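Local coordinates for sulfate permease family protein (Vibrio cholerae, PDB 4DGH) that forms the STAS domain of a SulP-family membrane protein, which probably transports anions across the membrane, at residues Tyr7-His12 with Thr16-Leu21; Ile51-Leu56 with Ser120-Glu125; Glu72-Phe77 with Lys104-Gln109; Lys83-Gly88 with Glu116-Ala121. One frame throughout, in Å; residues are numbered along the deposited sequence. Where two conformers were deposited one is given.

Interaction 1: Tyr7-His12 with Thr16-Leu21; sequences YELAQH and TLPREL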
loop_
_atom_site.group_PDB
_atom_site.type_symbol
_atom_site.label_atom_id
_atom_site.label_comp_id
_atom_site.label_asym_id
_atom_site.label_seq_id
_atom_site.Cartn_x
_atom_site.Cartn_y
_atom_site.Cartn_z
ATOM N N TYR A 7 -17.764 19.516 11.454
ATOM C CA TYR A 7 -18.735 19.955 12.450
ATOM C C TYR A 7 -18.079 20.443 13.760
ATOM O O TYR A 7 -18.433 21.491 14.289
ATOM C CB TYR A 7 -19.689 18.849 12.841
ATOM C CG TYR A 7 -20.736 19.323 13.824
ATOM C CD1 TYR A 7 -21.711 20.236 13.406
ATOM C CD2 TYR A 7 -20.790 18.836 15.148
ATOM C CE1 TYR A 7 -22.684 20.671 14.253
ATOM C CE2 TYR A 7 -21.794 19.281 16.025
ATOM C CZ TYR A 7 -22.715 20.193 15.570
ATOM O OH TYR A 7 -23.721 20.697 16.365
ATOM N N GLU A 8 -17.184 19.630 14.297
ATOM C CA GLU A 8 -16.487 20.028 15.543
ATOM C C GLU A 8 -15.594 21.245 15.353
ATOM O O GLU A 8 -15.535 22.124 16.236
ATOM C CB GLU A 8 -15.621 18.914 16.095
ATOM C CG GLU A 8 -16.344 17.946 16.934
ATOM C CD GLU A 8 -17.151 18.595 18.063
ATOM O OE1 GLU A 8 -16.656 19.484 18.789
ATOM O OE2 GLU A 8 -18.312 18.191 18.193
ATOM N N LEU A 9 -14.941 21.310 14.207
ATOM C CA LEU A 9 -14.165 22.526 13.875
ATOM C C LEU A 9 -15.050 23.774 13.917
ATOM O O LEU A 9 -14.701 24.780 14.607
ATOM C CB LEU A 9 -13.416 22.392 12.562
ATOM C CG LEU A 9 -12.191 21.402 12.572
ATOM C CD1 LEU A 9 -11.633 21.203 11.144
ATOM C CD2 LEU A 9 -11.035 21.871 13.469
ATOM N N ALA A 10 -16.225 23.704 13.268
ATOM C CA ALA A 10 -17.099 24.907 13.265
ATOM C C ALA A 10 -17.608 25.206 14.689
ATOM O O ALA A 10 -17.714 26.386 15.072
ATOM C CB ALA A 10 -18.257 24.742 12.287
ATOM N N GLN A 11 -17.889 24.181 15.493
ATOM C CA GLN A 11 -18.264 24.400 16.869
ATOM C C GLN A 11 -17.221 25.169 17.629
ATOM O O GLN A 11 -17.577 25.944 18.570
ATOM C CB GLN A 11 -18.606 23.107 17.573
ATOM C CG GLN A 11 -19.896 22.433 17.090
ATOM C CD GLN A 11 -21.157 23.275 17.343
ATOM O OE1 GLN A 11 -21.802 23.796 16.387
ATOM N NE2 GLN A 11 -21.513 23.432 18.618
ATOM N N HIS A 12 -15.955 25.005 17.239
ATOM C CA HIS A 12 -14.879 25.775 17.831
ATOM C C HIS A 12 -14.440 26.967 17.040
ATOM O O HIS A 12 -13.340 27.510 17.299
ATOM C CB HIS A 12 -13.667 24.855 18.132
ATOM C CG HIS A 12 -13.950 23.842 19.213
ATOM N ND1 HIS A 12 -13.520 23.988 20.477
ATOM C CD2 HIS A 12 -14.674 22.642 19.178
ATOM C CE1 HIS A 12 -13.959 22.930 21.229
ATOM N NE2 HIS A 12 -14.661 22.117 20.429
ATOM N N THR A 16 -10.181 24.863 9.642
ATOM C CA THR A 16 -9.039 24.010 9.383
ATOM C C THR A 16 -8.527 23.475 10.744
ATOM O O THR A 16 -8.681 24.126 11.803
ATOM C CB THR A 16 -7.889 24.730 8.656
ATOM O OG1 THR A 16 -7.281 25.691 9.513
ATOM C CG2 THR A 16 -8.304 25.349 7.296
ATOM N N LEU A 17 -7.932 22.282 10.689
ATOM C CA LEU A 17 -7.381 21.657 11.868
ATOM C C LEU A 17 -6.262 22.594 12.339
ATOM O O LEU A 17 -5.446 23.092 11.516
ATOM C CB LEU A 17 -6.715 20.344 11.447
ATOM C CG LEU A 17 -7.476 19.020 11.539
ATOM C CD1 LEU A 17 -6.446 17.963 11.078
ATOM C CD2 LEU A 17 -7.921 18.748 12.979
ATOM N N PRO A 18 -6.249 22.910 13.623
ATOM C CA PRO A 18 -5.128 23.791 14.050
ATOM C C PRO A 18 -3.806 23.099 13.994
ATOM O O PRO A 18 -3.720 21.849 14.047
ATOM C CB PRO A 18 -5.467 24.173 15.466
ATOM C CG PRO A 18 -6.284 22.995 15.958
ATOM C CD PRO A 18 -7.024 22.418 14.767
ATOM N N ARG A 19 -2.770 23.933 13.888
ATOM C CA ARG A 19 -1.404 23.456 13.755
ATOM C C ARG A 19 -0.998 22.462 14.872
ATOM O O ARG A 19 -0.157 21.569 14.637
ATOM C CB ARG A 19 -0.475 24.679 13.925
ATOM C CG ARG A 19 0.611 24.726 12.902
ATOM C CD ARG A 19 1.289 26.094 13.001
ATOM N NE ARG A 19 1.742 26.195 14.376
ATOM C CZ ARG A 19 2.966 25.839 14.747
ATOM N NH1 ARG A 19 3.829 25.447 13.810
ATOM N NH2 ARG A 19 3.328 25.894 16.022
ATOM N N GLU A 20 -1.512 22.696 16.082
ATOM C CA GLU A 20 -1.272 21.817 17.229
ATOM C C GLU A 20 -1.854 20.416 17.231
ATOM O O GLU A 20 -1.452 19.643 18.095
ATOM C CB GLU A 20 -1.598 22.473 18.595
ATOM C CG GLU A 20 -0.829 23.742 18.760
ATOM C CD GLU A 20 -1.591 24.932 18.227
ATOM O OE1 GLU A 20 -2.500 24.858 17.303
ATOM O OE2 GLU A 20 -1.347 25.965 18.857
ATOM N N LEU A 21 -2.751 20.072 16.281
ATOM C CA LEU A 21 -3.428 18.772 16.371
ATOM C C LEU A 21 -3.189 18.000 15.066
ATOM O O LEU A 21 -3.364 18.562 13.958
ATOM C CB LEU A 21 -4.910 19.061 16.535
ATOM C CG LEU A 21 -5.809 17.835 16.526
ATOM C CD1 LEU A 21 -5.452 16.996 17.743
ATOM C CD2 LEU A 21 -7.216 18.331 16.648
#

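Interaction 2: Ile51-Leu56 with Ser120-Glu125; sequences ILILRL and SAALTE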
loop_
_atom_site.group_PDB
_atom_site.type_symbol
_atom_site.label_atom_id
_atom_site.label_comp_id
_atom_site.label_asym_id
_atom_site.label_seq_id
_atom_site.Cartn_x
_atom_site.Cartn_y
_atom_site.Cartn_z
ATOM N N ILE A 51 -0.824 17.375 20.096
ATOM C CA ILE A 51 -1.757 16.271 20.281
ATOM C C ILE A 51 -1.898 15.475 18.991
ATOM O O ILE A 51 -2.045 16.055 17.864
ATOM C CB ILE A 51 -3.164 16.754 20.732
ATOM C CG1 ILE A 51 -3.022 17.610 22.051
ATOM C CG2 ILE A 51 -4.147 15.573 20.906
ATOM C CD1 ILE A 51 -4.335 18.200 22.572
ATOM N N LEU A 52 -1.908 14.154 19.126
ATOM C CA LEU A 52 -2.159 13.276 17.971
ATOM C C LEU A 52 -3.309 12.315 18.305
ATOM O O LEU A 52 -3.193 11.509 19.264
ATOM C CB LEU A 52 -0.895 12.496 17.632
ATOM C CG LEU A 52 -1.115 11.391 16.590
ATOM C CD1 LEU A 52 -1.572 11.922 15.235
ATOM C CD2 LEU A 52 0.077 10.469 16.463
ATOM N N ILE A 53 -4.392 12.376 17.523
ATOM C CA ILE A 53 -5.472 11.409 17.662
ATOM C C ILE A 53 -5.191 10.232 16.754
ATOM O O ILE A 53 -5.054 10.377 15.533
ATOM C CB ILE A 53 -6.864 12.016 17.414
ATOM C CG1 ILE A 53 -7.038 13.253 18.382
ATOM C CG2 ILE A 53 -7.974 10.986 17.527
ATOM C CD1 ILE A 53 -8.238 14.111 17.966
ATOM N N LEU A 54 -5.129 9.065 17.368
ATOM C CA LEU A 54 -4.970 7.837 16.664
ATOM C C LEU A 54 -6.320 7.111 16.559
ATOM O O LEU A 54 -6.842 6.606 17.564
ATOM C CB LEU A 54 -3.974 6.966 17.412
ATOM C CG LEU A 54 -3.771 5.753 16.567
ATOM C CD1 LEU A 54 -2.874 6.127 15.377
ATOM C CD2 LEU A 54 -3.080 4.753 17.447
ATOM N N ARG A 55 -6.901 7.106 15.348
ATOM C CA ARG A 55 -8.258 6.502 15.070
ATOM C C ARG A 55 -8.136 4.985 14.838
ATOM O O ARG A 55 -7.383 4.564 13.983
ATOM C CB ARG A 55 -8.911 7.161 13.831
ATOM C CG ARG A 55 -8.990 8.694 13.987
ATOM C CD ARG A 55 -9.804 9.315 12.837
ATOM N NE ARG A 55 -11.197 8.858 12.872
ATOM C CZ ARG A 55 -12.134 9.237 11.996
ATOM N NH1 ARG A 55 -11.880 10.087 10.982
ATOM N NH2 ARG A 55 -13.343 8.840 12.169
ATOM N N LEU A 56 -8.846 4.210 15.632
ATOM C CA LEU A 56 -8.821 2.768 15.584
ATOM C C LEU A 56 -10.133 2.125 15.061
ATOM O O LEU A 56 -10.283 0.928 15.108
ATOM C CB LEU A 56 -8.596 2.286 17.024
ATOM C CG LEU A 56 -7.315 2.633 17.753
ATOM C CD1 LEU A 56 -7.071 1.640 18.893
ATOM C CD2 LEU A 56 -6.188 2.491 16.820
ATOM N N SER A 120 -13.216 16.940 19.853
ATOM C CA SER A 120 -13.751 17.947 20.786
ATOM C C SER A 120 -12.811 18.169 21.998
ATOM O O SER A 120 -12.378 19.320 22.330
ATOM C CB SER A 120 -15.200 17.527 21.198
ATOM O OG SER A 120 -15.576 18.323 22.320
ATOM N N ALA A 121 -12.420 17.080 22.657
ATOM C CA ALA A 121 -11.483 17.222 23.777
ATOM C C ALA A 121 -10.148 17.851 23.393
ATOM O O ALA A 121 -9.591 18.653 24.169
ATOM C CB ALA A 121 -11.236 15.916 24.480
ATOM N N ALA A 122 -9.624 17.512 22.233
ATOM C CA ALA A 122 -8.306 18.036 21.846
ATOM C C ALA A 122 -8.411 19.523 21.544
ATOM O O ALA A 122 -7.537 20.350 21.950
ATOM C CB ALA A 122 -7.804 17.350 20.561
ATOM N N LEU A 123 -9.452 19.882 20.822
ATOM C CA LEU A 123 -9.608 21.313 20.415
ATOM C C LEU A 123 -9.821 22.144 21.679
ATOM O O LEU A 123 -9.301 23.271 21.793
ATOM C CB LEU A 123 -10.770 21.507 19.473
ATOM C CG LEU A 123 -10.656 20.856 18.068
ATOM C CD1 LEU A 123 -12.014 20.900 17.329
ATOM C CD2 LEU A 123 -9.565 21.617 17.348
ATOM N N THR A 124 -10.522 21.590 22.656
ATOM C CA THR A 124 -10.706 22.287 23.938
ATOM C C THR A 124 -9.391 22.453 24.719
ATOM O O THR A 124 -9.130 23.532 25.289
ATOM C CB THR A 124 -11.683 21.494 24.812
ATOM O OG1 THR A 124 -12.976 21.540 24.190
ATOM C CG2 THR A 124 -11.801 22.100 26.259
ATOM N N GLU A 125 -8.582 21.397 24.766
ATOM C CA GLU A 125 -7.272 21.463 25.410
ATOM C C GLU A 125 -6.307 22.443 24.713
ATOM O O GLU A 125 -5.589 23.216 25.362
ATOM C CB GLU A 125 -6.636 20.082 25.496
ATOM C CG GLU A 125 -5.186 20.125 25.955
ATOM C CD GLU A 125 -4.693 18.771 26.481
ATOM O OE1 GLU A 125 -5.434 17.737 26.397
ATOM O OE2 GLU A 125 -3.551 18.730 26.985
#

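Interaction 3: Glu72-Phe77 with Lys104-Gln109; sequences EMIQSF and KLVGEQ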
loop_
_atom_site.group_PDB
_atom_site.type_symbol
_atom_site.label_atom_id
_atom_site.label_comp_id
_atom_site.label_asym_id
_atom_site.label_seq_id
_atom_site.Cartn_x
_atom_site.Cartn_y
_atom_site.Cartn_z
ATOM N N GLU A 72 5.057 0.542 20.490
ATOM C CA GLU A 72 6.311 1.142 20.033
ATOM C C GLU A 72 6.013 2.471 19.348
ATOM O O GLU A 72 6.683 3.454 19.640
ATOM C CB GLU A 72 7.035 0.214 19.029
ATOM C CG GLU A 72 8.305 0.840 18.457
ATOM C CD GLU A 72 9.259 -0.179 17.782
ATOM O OE1 GLU A 72 8.787 -1.085 17.023
ATOM O OE2 GLU A 72 10.513 -0.074 17.989
HETATM N N MSE A 73 4.995 2.512 18.491
HETATM C CA MSE A 73 4.594 3.776 17.866
HETATM C C MSE A 73 4.240 4.859 18.872
HETATM O O MSE A 73 4.668 5.998 18.750
HETATM C CB MSE A 73 3.385 3.500 16.970
HETATM C CG MSE A 73 3.289 4.625 15.952
HETATM SE SE MSE A 73 1.565 4.431 15.020
HETATM C CE MSE A 73 1.493 5.875 13.721
ATOM N N ILE A 74 3.437 4.515 19.859
ATOM C CA ILE A 74 3.050 5.498 20.865
ATOM C C ILE A 74 4.234 5.942 21.688
ATOM O O ILE A 74 4.343 7.134 22.079
ATOM C CB ILE A 74 1.980 4.877 21.799
ATOM C CG1 ILE A 74 0.674 4.739 20.988
ATOM C CG2 ILE A 74 1.770 5.805 22.996
ATOM C CD1 ILE A 74 -0.354 3.885 21.700
ATOM N N GLN A 75 5.078 4.988 22.070
ATOM C CA GLN A 75 6.349 5.328 22.769
ATOM C C GLN A 75 7.188 6.342 21.982
ATOM O O GLN A 75 7.708 7.263 22.536
ATOM C CB GLN A 75 7.167 4.080 23.074
ATOM C CG GLN A 75 6.615 3.366 24.296
ATOM C CD GLN A 75 7.161 1.962 24.492
ATOM O OE1 GLN A 75 7.782 1.382 23.598
ATOM N NE2 GLN A 75 6.907 1.399 25.679
ATOM N N SER A 76 7.292 6.125 20.678
ATOM C CA SER A 76 8.044 6.990 19.815
ATOM C C SER A 76 7.422 8.397 19.723
ATOM O O SER A 76 8.151 9.371 19.671
ATOM C CB SER A 76 8.242 6.355 18.427
ATOM O OG SER A 76 7.100 6.613 17.598
ATOM N N PHE A 77 6.093 8.538 19.814
ATOM C CA PHE A 77 5.486 9.890 19.858
ATOM C C PHE A 77 5.687 10.548 21.228
ATOM O O PHE A 77 5.942 11.742 21.328
ATOM C CB PHE A 77 3.952 9.819 19.522
ATOM C CG PHE A 77 3.657 9.152 18.187
ATOM C CD1 PHE A 77 4.583 9.232 17.132
ATOM C CD2 PHE A 77 2.467 8.490 17.966
ATOM C CE1 PHE A 77 4.307 8.660 15.871
ATOM C CE2 PHE A 77 2.169 7.888 16.723
ATOM C CZ PHE A 77 3.081 7.991 15.670
ATOM N N LYS A 104 -3.095 2.197 29.847
ATOM C CA LYS A 104 -2.090 2.672 30.811
ATOM C C LYS A 104 -1.174 3.627 30.145
ATOM O O LYS A 104 -0.979 4.724 30.634
ATOM C CB LYS A 104 -1.246 1.507 31.394
ATOM C CG LYS A 104 -0.142 1.995 32.329
ATOM C CD LYS A 104 0.962 0.960 32.491
ATOM C CE LYS A 104 2.002 1.492 33.461
ATOM N NZ LYS A 104 2.758 0.347 34.017
ATOM N N LEU A 105 -0.637 3.233 28.988
ATOM C CA LEU A 105 0.354 4.051 28.319
ATOM C C LEU A 105 -0.162 5.416 27.962
ATOM O O LEU A 105 0.532 6.400 28.132
ATOM C CB LEU A 105 0.788 3.333 27.055
ATOM C CG LEU A 105 1.906 3.878 26.202
ATOM C CD1 LEU A 105 3.080 4.267 27.120
ATOM C CD2 LEU A 105 2.229 2.778 25.161
ATOM N N VAL A 106 -1.362 5.503 27.410
ATOM C CA VAL A 106 -1.773 6.814 26.994
ATOM C C VAL A 106 -2.572 7.561 28.053
ATOM O O VAL A 106 -2.703 8.784 27.978
ATOM C CB VAL A 106 -2.625 6.843 25.708
ATOM C CG1 VAL A 106 -1.866 6.298 24.466
ATOM C CG2 VAL A 106 -3.908 6.130 25.956
ATOM N N GLY A 107 -3.102 6.824 29.034
ATOM C CA GLY A 107 -3.878 7.474 30.093
ATOM C C GLY A 107 -5.366 7.208 29.822
ATOM O O GLY A 107 -5.832 7.422 28.713
ATOM N N GLU A 108 -6.125 6.690 30.817
ATOM C CA GLU A 108 -7.599 6.412 30.627
ATOM C C GLU A 108 -8.343 7.607 30.116
ATOM O O GLU A 108 -9.286 7.449 29.327
ATOM C CB GLU A 108 -8.338 6.037 31.957
ATOM C CG GLU A 108 -7.484 5.110 32.761
ATOM C CD GLU A 108 -7.962 4.805 34.184
ATOM O OE1 GLU A 108 -8.762 5.600 34.771
ATOM O OE2 GLU A 108 -7.458 3.728 34.684
ATOM N N GLN A 109 -7.951 8.782 30.582
ATOM C CA GLN A 109 -8.690 10.012 30.264
ATOM C C GLN A 109 -8.503 10.417 28.750
ATOM O O GLN A 109 -9.234 11.260 28.234
ATOM C CB GLN A 109 -8.299 11.149 31.208
ATOM C CG GLN A 109 -6.837 11.624 31.055
ATOM C CD GLN A 109 -5.781 10.765 31.848
ATOM O OE1 GLN A 109 -5.962 9.581 32.155
ATOM N NE2 GLN A 109 -4.695 11.412 32.215
#

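Interaction 4: Lys83-Gly88 with Glu116-Ala121; sequences KVLISG and EGALSA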
loop_
_atom_site.group_PDB
_atom_site.type_symbol
_atom_site.label_atom_id
_atom_site.label_comp_id
_atom_site.label_asym_id
_atom_site.label_seq_id
_atom_site.Cartn_x
_atom_site.Cartn_y
_atom_site.Cartn_z
ATOM N N LYS A 83 1.229 14.262 23.021
ATOM C CA LYS A 83 0.153 13.608 23.745
ATOM C C LYS A 83 -0.714 12.844 22.752
ATOM O O LYS A 83 -1.131 13.400 21.731
ATOM C CB LYS A 83 -0.693 14.695 24.420
ATOM C CG LYS A 83 -1.916 14.206 25.134
ATOM C CD LYS A 83 -2.540 15.356 25.973
ATOM C CE LYS A 83 -3.544 14.785 26.933
ATOM N NZ LYS A 83 -4.074 15.846 27.886
ATOM N N VAL A 84 -0.957 11.582 23.031
ATOM C CA VAL A 84 -1.620 10.703 22.113
ATOM C C VAL A 84 -2.988 10.371 22.677
ATOM O O VAL A 84 -3.080 9.968 23.887
ATOM C CB VAL A 84 -0.816 9.438 21.858
ATOM C CG1 VAL A 84 -1.611 8.449 20.957
ATOM C CG2 VAL A 84 0.602 9.769 21.360
ATOM N N LEU A 85 -4.042 10.698 21.912
ATOM C CA LEU A 85 -5.380 10.222 22.236
ATOM C C LEU A 85 -5.723 9.038 21.306
ATOM O O LEU A 85 -5.251 8.993 20.183
ATOM C CB LEU A 85 -6.453 11.301 22.023
ATOM C CG LEU A 85 -6.599 12.500 22.976
ATOM C CD1 LEU A 85 -5.354 12.948 23.701
ATOM C CD2 LEU A 85 -7.437 13.640 22.427
ATOM N N ILE A 86 -6.603 8.139 21.778
ATOM C CA ILE A 86 -7.040 7.057 20.969
ATOM C C ILE A 86 -8.562 7.155 20.865
ATOM O O ILE A 86 -9.267 7.420 21.901
ATOM C CB ILE A 86 -6.642 5.776 21.661
ATOM C CG1 ILE A 86 -5.094 5.562 21.575
ATOM C CG2 ILE A 86 -7.452 4.606 21.098
ATOM C CD1 ILE A 86 -4.713 4.323 22.398
ATOM N N SER A 87 -9.107 6.944 19.671
ATOM C CA SER A 87 -10.583 6.905 19.523
ATOM C C SER A 87 -11.023 5.724 18.697
ATOM O O SER A 87 -10.270 5.229 17.920
ATOM C CB SER A 87 -11.086 8.178 18.841
ATOM O OG SER A 87 -10.510 8.396 17.536
ATOM N N GLY A 88 -12.294 5.326 18.876
ATOM C CA GLY A 88 -12.974 4.448 17.956
ATOM C C GLY A 88 -12.693 2.952 18.089
ATOM O O GLY A 88 -13.130 2.192 17.229
ATOM N N GLU A 116 -15.375 11.921 17.390
ATOM C CA GLU A 116 -15.788 13.304 17.606
ATOM C C GLU A 116 -15.562 13.713 19.052
ATOM O O GLU A 116 -15.205 14.870 19.359
ATOM C CB GLU A 116 -17.250 13.489 17.241
ATOM C CG GLU A 116 -17.536 14.933 17.023
ATOM C CD GLU A 116 -18.890 15.091 16.436
ATOM O OE1 GLU A 116 -19.365 14.054 15.890
ATOM O OE2 GLU A 116 -19.413 16.223 16.567
ATOM N N GLY A 117 -15.679 12.765 19.967
ATOM C CA GLY A 117 -15.363 13.210 21.344
ATOM C C GLY A 117 -13.838 13.434 21.584
ATOM O O GLY A 117 -13.437 14.342 22.359
ATOM N N ALA A 118 -12.984 12.649 20.921
ATOM C CA ALA A 118 -11.503 12.917 21.001
ATOM C C ALA A 118 -11.147 14.269 20.388
ATOM O O ALA A 118 -10.344 15.024 20.951
ATOM C CB ALA A 118 -10.750 11.772 20.236
ATOM N N LEU A 119 -11.791 14.591 19.243
ATOM C CA LEU A 119 -11.522 15.832 18.507
ATOM C C LEU A 119 -11.995 17.027 19.333
ATOM O O LEU A 119 -11.254 18.012 19.501
ATOM C CB LEU A 119 -12.222 15.810 17.109
ATOM C CG LEU A 119 -12.193 17.173 16.295
ATOM C CD1 LEU A 119 -10.715 17.432 16.044
ATOM C CD2 LEU A 119 -12.864 16.964 14.957
ATOM N N SER A 120 -13.216 16.940 19.853
ATOM C CA SER A 120 -13.751 17.947 20.786
ATOM C C SER A 120 -12.811 18.169 21.998
ATOM O O SER A 120 -12.378 19.320 22.330
ATOM C CB SER A 120 -15.200 17.527 21.198
ATOM O OG SER A 120 -15.576 18.323 22.320
ATOM N N ALA A 121 -12.420 17.080 22.657
ATOM C CA ALA A 121 -11.483 17.222 23.777
ATOM C C ALA A 121 -10.148 17.851 23.393
ATOM O O ALA A 121 -9.591 18.653 24.169
ATOM C CB ALA A 121 -11.236 15.916 24.480
#

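Interaction 1: Tyr7-His12 with Thr16-Leu21
A small, buried apolar contact lets L9, near the C-terminal end of helix 3-11, lie against the backbone of T16 and L17 in the loop that leads on to strand 21-25. L9 is the one residue of 7-12 that meets the loop, and its two methyls divide the work. CD1 lies 3.9 Å from L17 N and equally near T16 C, so it rests against the peptide group joining the two residues. CD2 lies along the oxygen-bearing edge of that peptide, 3.7 Å from T16 O and close to L17 CA. CG is anti to the carbonyl carbon of L9 (chi1 -71°), a setting that carries the isobutyl fork off the helix and into the loop. Looser contacts widen the patch: L9 CD2 is 4.4 Å from L17 CD2 and 4.3 Å from P18 CD.

No hydrogen bond crosses between the segments; the loop's polar groups have other partners. T16 O accepts from R14 NE, while T16 OG1 hydrogen-bonds K99 of the second subunit, which also packs F61 on the side chain of L17. Beyond L17, a type I turn from P18 to L21 is closed by L21 N to P18 O (3.0 Å) and delivers the chain into the sheet. H12, where helical geometry ends, bonds E127 of helix 115-128 through ND1. The arrangement is that of a short connection folded back on the helix before it, here the link between the N-terminal helix of this STAS domain construct and the first strand of the parallel sheet.

Interaction 2: Ile51-Leu56 with Ser120-Glu125
Strand 51-55 and the 120-125 part of helix 115-128 run antiparallel, their short axes at 180° and 9.8 Å apart at closest approach, with I51 and A122 the nearest pair of CA atoms. That spacing suits a helix laid flat on a sheet, and A122 turns its methyl toward the strand. I51 reaches it with both branches. Its CG2, anti to the backbone N, lies 4.1 Å from A122 CB, whereas CD1, at the end of the extended branch (chi2 178°), passes on to within 3.9 Å of A122 O. One step further along the same face of the strand, I53 adds CD1 at 4.2 Å from A122 CB. The alanine methyl is thus met by both isoleucines.

At the margin of the contact the carbon chain of E125 crosses I51 at a slant. I51 CD1 lies along CG and the carboxylate carbon of E125, 4.0 Å from E125 CD, and also nears OE1; the same OE1 forms a salt bridge with K83 on the next strand. Away from the strand, T124 OG1 donates to S120 O (3.0 Å) from above the carbonyl plane, joining the helical bond from T124 N to that oxygen. R55, further along 51-56, contributes its carbonyl oxygen to the bound potassium ion, at the site that L26 and W58 also form. I51 and I53 packed under A122 place helix 115-128 on one face of the parallel sheet, the alpha/beta layering of the STAS fold.

Interaction 3: Glu72-Phe77 with Lys104-Gln109
I74 of helix 64-78 pushes its side chain between L105 and V106, which sit at the end of helix 102-106. Its CG2 makes the closest approach, 3.7 Å from L105 CG and as near to L105 CD2, and the two side chains run alongside each other, heading opposite ways. V106 is met almost at a right angle: its CG1 lies 4.0 Å from I74 CG2 and equally far from I74 CD1. Both branches of the isoleucine are therefore used. With CG2 anti to the backbone N and CG1 beside it (chi1 -71°), CG2 sits between L105 and V106 CG1, and CD1 adds a second contact to V106. L105 answers with CG anti to its own backbone N (chi1 -175°), which brings CD2 up to the isoleucine.

Around this apolar core, V106 also packs on V84 and I86 of strand 83-87, and I74 touches I102. Behind I74, M73 O accepts from F77 N as well as S76 OG (2.8 Å), both approaching from one face of its plane, and the F77 ring lies with that oxygen over its centre. G107 ends helix 102-106 with a positive phi (104°), a backbone conformation that glycine readily adopts. The whole is helix-on-helix packing on one face of the parallel sheet, between the crossover helix that joins strands 51-55 and 83-87 and the short helix that precedes strand 111-112.

Interaction 4: Lys83-Gly88 with Glu116-Ala121
Peptide planes are the flat groups that matter where L85 meets A118, for neither side chain carries a ring, amide or carboxylate. L85 CD2 comes to 3.5 Å from A118 O, beside the oxygen and tilted out of the carbonyl plane, with a C=O...CD2 angle of about 119°. The same methyl is 4.4 Å from A118 CB, so the leucine touches the helix at the alanine's carbonyl and more loosely at its methyl. CG lies beside the backbone N of L85 (chi1 -73°), and a non-staggered chi2 of 28° places CD2 at A118 O.

Two residues further along the strand, S87 meets the same alanine methyl. S87 CB is 3.9 Å from A118 CB, and this pair belongs to the residues whose CA atoms are nearest across the contact, 6.3 Å apart. So close an approach of strand and helix is consistent with the small size of both. The hydroxyl takes no part in the touch: OG occupies the position between the backbone N and the carbonyl carbon (chi1 58°). G88, with a positive phi, then turns the chain away from the strand.

Y112 of strand 111-112 packs on L85, A118 and A121, while I53 of strand 51-55 closes on A118 and S87 from the neighbouring side. The outer side of the helix is taken by helix 3-11, with L119 and S120 against E8. Helix 115-128 is thereby held between the N-terminal helix and the sheet, lying over strands 51-55 and 83-87, with Y112 of strand 111-112 at the side.

From the N terminus, interaction 1 closes first, a short local loop between helix 3-11 and the approach to strand 21-25. It is finished before the others open, but E20 O probably accepts a hydrogen bond from I51 N, where interaction 2 begins. Interaction 2 closes the longest loop, bringing strand 51-55 to helix 115-128, and interaction 3 lies wholly within that loop. Interactions 3 and 4 cross, since strand 83-87 falls between helix 64-78 and segment 104-109 and 116-121 follows, making the four segments alternate. Interactions 2 and 4 end on the same helix, sharing S120 and A121, from neighbouring strands. L52 on F77 and V84 on V106 tie interaction 3 to the far side of those strands.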